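PDB 6B9R: hydroxyethylphosphonate dioxygenase from Streptomyces albus, which uses iron and dioxygen to oxidise 2-hydroxyethylphosphonate, probably cleaving its carbon-carbon bond to give hydroxymethylphosphonate and formate. Local coordinates for residues 43-46 / 47-51; 56-59 / 60-63; 240-243 / 244-248; 267-270 / 271-274. One frame throughout, in Å; residues are numbered along the deposited sequence.

Contact 1. Residues 43-46 / 47-51; sequences PGSF and GDYVS
Gly47 is linked to Gly44 through a water: its N donates to the water at 2.9 Å, and the water gives a weak bond to Gly44 O. It thus bridges the loop and the first turn of the helix. Asp48 is held through its backbone. Its N bonds to Ser45 O at 2.8 Å, with a bent N-H···O angle of 137° and the donor well above the carbonyl plane. Its carboxylate forms a salt bridge with Arg53, further along the chain. Tyr49 comes next. Its ring meets the Ser45 hydroxyl edge-on, with CE2 3.8 Å from OG in the plane of the ring. That OG is itself hydrogen-bonded to Pro42 O. CD2 of the same ring lies 3.4 Å from Ser45 O.

Phe46 begins helix 46-51, one of several helices in series, consistent with a helix-turn-helix-like fold. Glu36 of helix 32-39 accepts from both Gly44 N and Phe46 N and so ties the turn to that helix.

Val50 closes the first full turn. Its N reaches Phe46 O at 3.0 Å, almost in line with the C=O bond, in a fairly straight bond of 158°. Its CG2 touches Phe46 CE2 at 3.5 Å. The ring is swung to this side by its first torsion, which sets CG opposite the backbone N (chi1 -166°). Phe46 also packs on Leu21 and Ala25 of helix 10-27 and on Ala35 and Leu39 of helix 32-39. An alanine here would be likely to open a gap between these helices and leave Val50 CG2 without its aromatic partner.

Contact 2. Residues 56-59 / 60-63; sequences ITWD and LISR
Ile61 N, Ser62 N and Arg63 N bond back to the carbonyl oxygens of Thr57, Trp58 and Asp59, each four residues earlier, in the first turns of helix 58-67. Thr57 is the N-cap. Its OG1 is tucked between the two backbone arms (chi1 62°). From there it accepts from Leu60 N at 3.1 Å in a bond of 156°.

Ser62 has two links to Trp58. Its OG donates to Trp58 O at 2.8 Å and also lies over one face of the indole, 3.4 Å from CE2. Trp58 O therefore takes two donors, Ser62 N and Ser62 OG, which arrive from opposite faces of its plane. The indole also stacks on Trp58 of the second subunit, so this turn lies at the dimer interface.

On another side of the helix, Arg63 NH2 and Asp59 OD2 form a salt bridge of 2.8 Å. The carboxylate meets the edge of the guanidinium, with the two planes 45° apart. Arg63 NH1 bonds instead to Leu39 O. A leucine in place of Arg63 would probably leave the Asp59 carboxylate without its charged mate and Leu39 O without this donor.

Ile61 CG2 comes obliquely to the six-membered ring of the indole, 4.1 Å from Trp58 CZ3. The other branch of Ile61 turns to the loop, where CG1 meets Ile56 CG2 at 3.7 Å.

Contact 3. Residues 240-243 / 244-248; sequences AMLR and SVMAA
Met241 folds its thioether along the helix so that CE lies against Val245 CG2 at 3.7 Å. With CG opposite the backbone N (chi1 -173°) and the chain then bent at chi2 and chi3, the methyl is brought back over the next turn. Val245 CG2 also rests on Met241 O, 3.3 Å away. Met241 packs on Leu233 and Val298, and on Phe429 of the second subunit.

The next pair repeats the four-residue spacing. Met246 SD comes to 4.1 Å from Leu242 CG, while Met246 CG rests on Leu242 O at 3.3 Å. The two residues face helix 264-271, and Met246 also touches Val253 and Leu256 of helix 253-260.

Arg243 is the exposed member. Its chain bends at chi3, which lays one guanidinium face over Ala240 CA. NH1 is hydrogen-bonded to Cys271 O, so the charged end ties this helix to the end of helix 264-271. Ser244 turns to the other subunit, where its OG accepts from Arg428.

The backbone beneath is regular. Ser244 N bonds to Ala240 O at 2.8 Å, and Met246 N reaches Leu242 O at 2.9 Å in a nearly straight bond of 167°. Ala247 N bonds to Arg243 O at 2.9 Å. One flank of helix 238-249 thus meets the second subunit. Another packs on the two following helices, as the first helix of a Cro/C1-type helix-turn-helix domain does.

Contact 4. Residues 267-270 / 271-274; sequences VAAL and CRTP
Arg272 folds back over the helix it follows. A bend at chi3 (-96°) lays one face of its guanidinium over Ala269, with NH1 3.6 Å from CA. The first carbons of the side chain lie against the carbonyl of Ala268, with Arg272 CG 3.5 Å from Ala268 O. That oxygen lies over a guanidinium face and not at its edge, so this is packing of a flat cation on the last turn.

Cys271 places SG opposite its own carbonyl carbon (chi1 -74°). The sulfur then lies beside the turn before it, 3.4 Å from Val267 O. The same sulfur faces Leu242 and Met246 of helix 238-249. Leu270 packs on Leu242 as well, and on Ala277.

The Thr273 methyl lies against the last turn, CG2 being 3.5 Å from Ala269 O. Its OG1 turns the other way and bonds to Ala275 N.

The backbone shows the helix unwinding. Cys271 N bonds to Val267 O at 3.1 Å and more weakly to Ala268 O. Arg272 N then reaches only three residues back, to Ala269 O at 3.1 Å, with the donor far above the carbonyl plane. After it the chain extends, and Pro274 pairs its backbone with His238. This is the end of helix 264-271, which with helix 253-260 probably makes up the helix-turn-helix unit, as in Cro/C1-type domains.

In the fold
The four contacts fall into two helical regions, well separated in space. Contacts 1 and 2 come first along the chain, on the successive helices 46-51 and 58-67, with centres about 14 Å apart. Tyr49 joins them by packing on Ile56 and Leu60. Contacts 3 and 4 follow much later, inside the Cro/C1-type domain, with centres about 11 Å apart. There Leu242 and Met246 of helix 238-249 meet Cys271 at the end of helix 264-271. Between the two regions, nearest atoms stay about 33 Å or more apart. Contacts 2 and 3 both touch the second subunit, so both helical regions take part in the dimer.

Contact 1. Residues 43-46 / 47-51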
loop_
_atom_site.group_PDB
_atom_site.type_symbol
_atom_site.label_atom_id
_atom_site.label_comp_id
_atom_site.label_asym_id
_atom_site.label_seq_id
_atom_site.Cartn_x
_atom_site.Cartn_y
_atom_site.Cartn_z
ATOM N N PRO A 43 20.709 20.027 23.767
ATOM C CA PRO A 43 20.404 18.993 24.759
ATOM C C PRO A 43 19.158 19.361 25.554
ATOM O O PRO A 43 18.934 20.525 25.893
ATOM C CB PRO A 43 21.661 18.964 25.634
ATOM C CG PRO A 43 22.755 19.352 24.676
ATOM C CD PRO A 43 22.124 20.436 23.820
ATOM N N GLY A 44 18.329 18.354 25.818
ATOM C CA GLY A 44 17.087 18.549 26.531
ATOM C C GLY A 44 15.906 19.034 25.706
ATOM O O GLY A 44 14.803 19.136 26.254
ATOM N N SER A 45 16.077 19.306 24.410
ATOM C CA SER A 45 15.040 19.984 23.639
ATOM C C SER A 45 14.099 19.053 22.875
ATOM O O SER A 45 13.076 19.529 22.370
ATOM C CB SER A 45 15.671 20.961 22.640
ATOM O OG SER A 45 16.422 20.268 21.654
ATOM N N PHE A 46 14.394 17.754 22.774
ATOM C CA PHE A 46 13.624 16.917 21.852
ATOM C C PHE A 46 12.144 16.907 22.223
ATOM O O PHE A 46 11.274 16.917 21.341
ATOM C CB PHE A 46 14.191 15.493 21.815
ATOM C CG PHE A 46 13.675 14.665 20.654
ATOM C CD1 PHE A 46 14.003 15.000 19.343
ATOM C CD2 PHE A 46 12.872 13.553 20.873
ATOM C CE1 PHE A 46 13.529 14.239 18.268
ATOM C CE2 PHE A 46 12.393 12.793 19.797
ATOM C CZ PHE A 46 12.735 13.138 18.506
ATOM N N GLY A 47 11.843 16.919 23.524
ATOM C CA GLY A 47 10.461 16.968 23.963
ATOM C C GLY A 47 9.720 18.208 23.502
ATOM O O GLY A 47 8.499 18.176 23.343
ATOM N N ASP A 48 10.439 19.314 23.272
ATOM C CA ASP A 48 9.775 20.518 22.773
ATOM C C ASP A 48 9.358 20.379 21.314
ATOM O O ASP A 48 8.369 20.992 20.892
ATOM C CB ASP A 48 10.681 21.725 22.944
ATOM C CG ASP A 48 10.956 22.034 24.401
ATOM O OD1 ASP A 48 9.990 22.077 25.191
ATOM O OD2 ASP A 48 12.134 22.201 24.758
ATOM N N TYR A 49 10.097 19.597 20.529
ATOM C CA TYR A 49 9.692 19.346 19.149
ATOM C C TYR A 49 8.588 18.302 19.078
ATOM O O TYR A 49 7.685 18.394 18.235
ATOM C CB TYR A 49 10.898 18.896 18.328
ATOM C CG TYR A 49 11.916 19.981 18.170
ATOM C CD1 TYR A 49 11.767 20.948 17.186
ATOM C CD2 TYR A 49 13.001 20.072 19.029
ATOM C CE1 TYR A 49 12.681 21.957 17.039
ATOM C CE2 TYR A 49 13.924 21.090 18.898
ATOM C CZ TYR A 49 13.760 22.025 17.894
ATOM O OH TYR A 49 14.667 23.041 17.739
ATOM N N VAL A 50 8.655 17.299 19.946
ATOM C CA VAL A 50 7.651 16.247 19.939
ATOM C C VAL A 50 6.337 16.726 20.552
ATOM O O VAL A 50 5.264 16.256 20.163
ATOM C CB VAL A 50 8.223 15.014 20.655
ATOM C CG1 VAL A 50 7.115 14.084 21.102
ATOM C CG2 VAL A 50 9.193 14.287 19.725
ATOM N N SER A 51 6.385 17.683 21.477
ATOM C CA SER A 51 5.166 18.176 22.103
ATOM C C SER A 51 4.492 19.274 21.302
ATOM O O SER A 51 3.309 19.546 21.529
ATOM C CB SER A 51 5.463 18.711 23.502
ATOM O OG SER A 51 6.074 19.985 23.409
HETATM O O HOH W 1 13.238 16.107 25.987
#

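Contact 2. Residues 56-59 / 60-63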
loop_
_atom_site.group_PDB
_atom_site.type_symbol
_atom_site.label_atom_id
_atom_site.label_comp_id
_atom_site.label_asym_id
_atom_site.label_seq_id
_atom_site.Cartn_x
_atom_site.Cartn_y
_atom_site.Cartn_z
ATOM N N ILE A 56 8.530 22.095 13.795
ATOM C CA ILE A 56 9.430 21.230 13.052
ATOM C C ILE A 56 9.608 21.840 11.671
ATOM O O ILE A 56 8.646 21.951 10.905
ATOM C CB ILE A 56 8.887 19.801 12.978
ATOM C CG1 ILE A 56 8.901 19.192 14.375
ATOM C CG2 ILE A 56 9.721 18.960 12.005
ATOM C CD1 ILE A 56 8.135 17.902 14.441
ATOM N N THR A 57 10.829 22.266 11.364
ATOM C CA THR A 57 11.065 22.990 10.128
ATOM C C THR A 57 11.517 22.043 9.024
ATOM O O THR A 57 11.884 20.889 9.261
ATOM C CB THR A 57 12.106 24.090 10.338
ATOM O OG1 THR A 57 13.356 23.504 10.722
ATOM C CG2 THR A 57 11.647 25.039 11.421
ATOM N N TRP A 58 11.473 22.550 7.792
ATOM C CA TRP A 58 12.045 21.809 6.677
ATOM C C TRP A 58 13.538 21.606 6.874
ATOM O O TRP A 58 14.091 20.583 6.455
ATOM C CB TRP A 58 11.759 22.543 5.364
ATOM C CG TRP A 58 12.382 21.899 4.161
ATOM C CD1 TRP A 58 13.374 22.415 3.367
ATOM C CD2 TRP A 58 12.065 20.613 3.620
ATOM N NE1 TRP A 58 13.689 21.529 2.368
ATOM C CE2 TRP A 58 12.900 20.416 2.498
ATOM C CE3 TRP A 58 11.160 19.612 3.973
ATOM C CZ2 TRP A 58 12.854 19.255 1.728
ATOM C CZ3 TRP A 58 11.111 18.455 3.200
ATOM C CH2 TRP A 58 11.955 18.291 2.094
ATOM N N ASP A 59 14.204 22.560 7.520
ATOM C CA ASP A 59 15.610 22.367 7.856
ATOM C C ASP A 59 15.792 21.133 8.730
ATOM O O ASP A 59 16.654 20.288 8.458
ATOM C CB ASP A 59 16.160 23.614 8.544
ATOM C CG ASP A 59 17.615 23.456 8.958
ATOM O OD1 ASP A 59 18.478 23.392 8.060
ATOM O OD2 ASP A 59 17.893 23.391 10.174
ATOM N N LEU A 60 14.968 20.993 9.772
ATOM C CA LEU A 60 15.136 19.859 10.677
ATOM C C LEU A 60 14.787 18.551 9.981
ATOM O O LEU A 60 15.475 17.541 10.160
ATOM C CB LEU A 60 14.294 20.051 11.942
ATOM C CG LEU A 60 14.262 18.880 12.938
ATOM C CD1 LEU A 60 15.667 18.535 13.390
ATOM C CD2 LEU A 60 13.394 19.191 14.141
ATOM N N ILE A 61 13.737 18.559 9.162
ATOM C CA ILE A 61 13.361 17.364 8.417
ATOM C C ILE A 61 14.459 16.973 7.435
ATOM O O ILE A 61 14.765 15.787 7.266
ATOM C CB ILE A 61 12.010 17.596 7.721
ATOM C CG1 ILE A 61 10.904 17.676 8.780
ATOM C CG2 ILE A 61 11.729 16.493 6.695
ATOM C CD1 ILE A 61 9.517 17.883 8.199
ATOM N N SER A 62 15.087 17.962 6.793
ATOM C CA SER A 62 16.202 17.675 5.895
ATOM C C SER A 62 17.401 17.132 6.658
ATOM O O SER A 62 18.072 16.207 6.187
ATOM C CB SER A 62 16.594 18.933 5.120
ATOM O OG SER A 62 15.504 19.400 4.349
ATOM N N ARG A 63 17.692 17.701 7.837
ATOM C CA ARG A 63 18.780 17.181 8.656
ATOM C C ARG A 63 18.499 15.755 9.109
ATOM O O ARG A 63 19.417 14.923 9.171
ATOM C CB ARG A 63 19.010 18.093 9.864
ATOM C CG ARG A 63 19.758 19.373 9.508
ATOM C CD ARG A 63 19.356 20.523 10.413
ATOM N NE ARG A 63 19.607 20.245 11.824
ATOM C CZ ARG A 63 19.068 20.943 12.821
ATOM N NH1 ARG A 63 19.341 20.632 14.080
ATOM N NH2 ARG A 63 18.244 21.951 12.554
#

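Contact 3. Residues 240-243 / 244-248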
loop_
_atom_site.group_PDB
_atom_site.type_symbol
_atom_site.label_atom_id
_atom_site.label_comp_id
_atom_site.label_asym_id
_atom_site.label_seq_id
_atom_site.Cartn_x
_atom_site.Cartn_y
_atom_site.Cartn_z
ATOM N N ALA A 240 2.703 -18.321 -12.148
ATOM C CA ALA A 240 3.713 -17.312 -11.845
ATOM C C ALA A 240 3.648 -16.885 -10.384
ATOM O O ALA A 240 4.685 -16.676 -9.742
ATOM C CB ALA A 240 3.535 -16.093 -12.752
ATOM N N MET A 241 2.430 -16.728 -9.867
ATOM C CA MET A 241 2.207 -16.434 -8.458
ATOM C C MET A 241 2.803 -17.524 -7.573
ATOM O O MET A 241 3.503 -17.234 -6.597
ATOM C CB MET A 241 0.704 -16.296 -8.223
ATOM C CG MET A 241 0.260 -15.834 -6.851
ATOM S SD MET A 241 0.579 -14.080 -6.633
ATOM C CE MET A 241 2.029 -14.258 -5.632
ATOM N N LEU A 242 2.531 -18.791 -7.901
ATOM C CA LEU A 242 3.120 -19.891 -7.145
ATOM C C LEU A 242 4.643 -19.851 -7.211
ATOM O O LEU A 242 5.321 -19.958 -6.181
ATOM C CB LEU A 242 2.589 -21.225 -7.665
ATOM C CG LEU A 242 3.180 -22.474 -7.009
ATOM C CD1 LEU A 242 2.849 -22.503 -5.511
ATOM C CD2 LEU A 242 2.669 -23.735 -7.704
ATOM N N ARG A 243 5.209 -19.678 -8.414
ATOM C CA ARG A 243 6.669 -19.569 -8.509
ATOM C C ARG A 243 7.192 -18.412 -7.662
ATOM O O ARG A 243 8.252 -18.516 -7.025
ATOM C CB ARG A 243 7.111 -19.384 -9.965
ATOM C CG ARG A 243 6.876 -20.600 -10.874
ATOM C CD ARG A 243 7.630 -20.468 -12.186
ATOM N NE ARG A 243 7.470 -19.157 -12.822
ATOM C CZ ARG A 243 6.493 -18.851 -13.678
ATOM N NH1 ARG A 243 5.568 -19.750 -13.990
ATOM N NH2 ARG A 243 6.432 -17.644 -14.220
ATOM N N SER A 244 6.463 -17.298 -7.645
ATOM C CA SER A 244 6.933 -16.134 -6.902
ATOM C C SER A 244 6.952 -16.395 -5.397
ATOM O O SER A 244 7.894 -15.981 -4.698
ATOM C CB SER A 244 6.062 -14.920 -7.236
ATOM O OG SER A 244 6.536 -13.763 -6.567
ATOM N N VAL A 245 5.926 -17.070 -4.871
ATOM C CA VAL A 245 5.905 -17.367 -3.440
ATOM C C VAL A 245 6.957 -18.413 -3.103
ATOM O O VAL A 245 7.605 -18.345 -2.050
ATOM C CB VAL A 245 4.492 -17.797 -2.995
ATOM C CG1 VAL A 245 4.464 -18.092 -1.498
ATOM C CG2 VAL A 245 3.486 -16.693 -3.321
ATOM N N MET A 246 7.164 -19.388 -3.992
ATOM C CA MET A 246 8.235 -20.356 -3.770
ATOM C C MET A 246 9.590 -19.663 -3.695
ATOM O O MET A 246 10.395 -19.949 -2.805
ATOM C CB MET A 246 8.229 -21.422 -4.863
ATOM C CG MET A 246 7.038 -22.360 -4.796
ATOM S SD MET A 246 7.026 -23.519 -6.184
ATOM C CE MET A 246 8.495 -24.482 -5.825
ATOM N N ALA A 247 9.858 -18.741 -4.625
ATOM C CA ALA A 247 11.114 -17.999 -4.575
ATOM C C ALA A 247 11.217 -17.164 -3.300
ATOM O O ALA A 247 12.307 -17.024 -2.729
ATOM C CB ALA A 247 11.256 -17.116 -5.813
ATOM N N ALA A 248 10.097 -16.605 -2.833
ATOM C CA ALA A 248 10.134 -15.777 -1.626
ATOM C C ALA A 248 10.468 -16.599 -0.388
ATOM O O ALA A 248 11.068 -16.079 0.554
ATOM C CB ALA A 248 8.794 -15.065 -1.430
#

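Contact 4. Residues 267-270 / 271-274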
loop_
_atom_site.group_PDB
_atom_site.type_symbol
_atom_site.label_atom_id
_atom_site.label_comp_id
_atom_site.label_asym_id
_atom_site.label_seq_id
_atom_site.Cartn_x
_atom_site.Cartn_y
_atom_site.Cartn_z
ATOM N N VAL A 267 3.402 -30.405 -8.451
ATOM C CA VAL A 267 3.882 -29.068 -8.108
ATOM C C VAL A 267 4.583 -28.432 -9.305
ATOM O O VAL A 267 4.393 -27.243 -9.599
ATOM C CB VAL A 267 4.797 -29.118 -6.866
ATOM C CG1 VAL A 267 5.261 -27.708 -6.479
ATOM C CG2 VAL A 267 4.072 -29.775 -5.698
ATOM N N ALA A 268 5.384 -29.220 -10.031
ATOM C CA ALA A 268 6.063 -28.687 -11.205
ATOM C C ALA A 268 5.060 -28.256 -12.264
ATOM O O ALA A 268 5.178 -27.166 -12.837
ATOM C CB ALA A 268 7.034 -29.724 -11.770
ATOM N N ALA A 269 4.052 -29.090 -12.515
ATOM C CA ALA A 269 3.027 -28.757 -13.498
ATOM C C ALA A 269 2.267 -27.492 -13.110
ATOM O O ALA A 269 1.964 -26.655 -13.969
ATOM C CB ALA A 269 2.069 -29.936 -13.663
ATOM N N LEU A 270 1.959 -27.325 -11.817
ATOM C CA LEU A 270 1.268 -26.110 -11.401
ATOM C C LEU A 270 2.142 -24.873 -11.569
ATOM O O LEU A 270 1.616 -23.775 -11.772
ATOM C CB LEU A 270 0.795 -26.238 -9.948
ATOM C CG LEU A 270 -0.297 -27.279 -9.699
ATOM C CD1 LEU A 270 -0.510 -27.491 -8.212
ATOM C CD2 LEU A 270 -1.601 -26.856 -10.379
ATOM N N CYS A 271 3.471 -25.021 -11.490
ATOM C CA CYS A 271 4.344 -23.874 -11.707
ATOM C C CYS A 271 4.354 -23.417 -13.161
ATOM O O CYS A 271 4.732 -22.271 -13.434
ATOM C CB CYS A 271 5.771 -24.199 -11.238
ATOM S SG CYS A 271 5.924 -24.211 -9.435
ATOM N N ARG A 272 3.910 -24.261 -14.089
ATOM C CA ARG A 272 4.018 -23.993 -15.518
ATOM C C ARG A 272 2.687 -23.646 -16.168
ATOM O O ARG A 272 2.603 -23.631 -17.401
ATOM C CB ARG A 272 4.615 -25.201 -16.242
ATOM C CG ARG A 272 6.017 -25.577 -15.823
ATOM C CD ARG A 272 6.547 -26.699 -16.713
ATOM N NE ARG A 272 6.371 -28.032 -16.137
ATOM C CZ ARG A 272 5.426 -28.897 -16.496
ATOM N NH1 ARG A 272 5.366 -30.084 -15.907
ATOM N NH2 ARG A 272 4.545 -28.581 -17.439
ATOM N N THR A 273 1.642 -23.391 -15.392
ATOM C CA THR A 273 0.371 -23.101 -16.025
ATOM C C THR A 273 -0.282 -21.881 -15.388
ATOM O O THR A 273 -0.131 -21.645 -14.184
ATOM C CB THR A 273 -0.574 -24.313 -15.945
ATOM O OG1 THR A 273 -1.812 -23.991 -16.589
ATOM C CG2 THR A 273 -0.845 -24.722 -14.500
ATOM N N PRO A 274 -0.990 -21.073 -16.177
ATOM C CA PRO A 274 -1.743 -19.956 -15.594
ATOM C C PRO A 274 -2.974 -20.398 -14.834
ATOM O O PRO A 274 -3.438 -19.652 -13.964
ATOM C CB PRO A 274 -2.115 -19.104 -16.815
ATOM C CG PRO A 274 -2.093 -20.067 -17.950
ATOM C CD PRO A 274 -1.027 -21.062 -17.649
#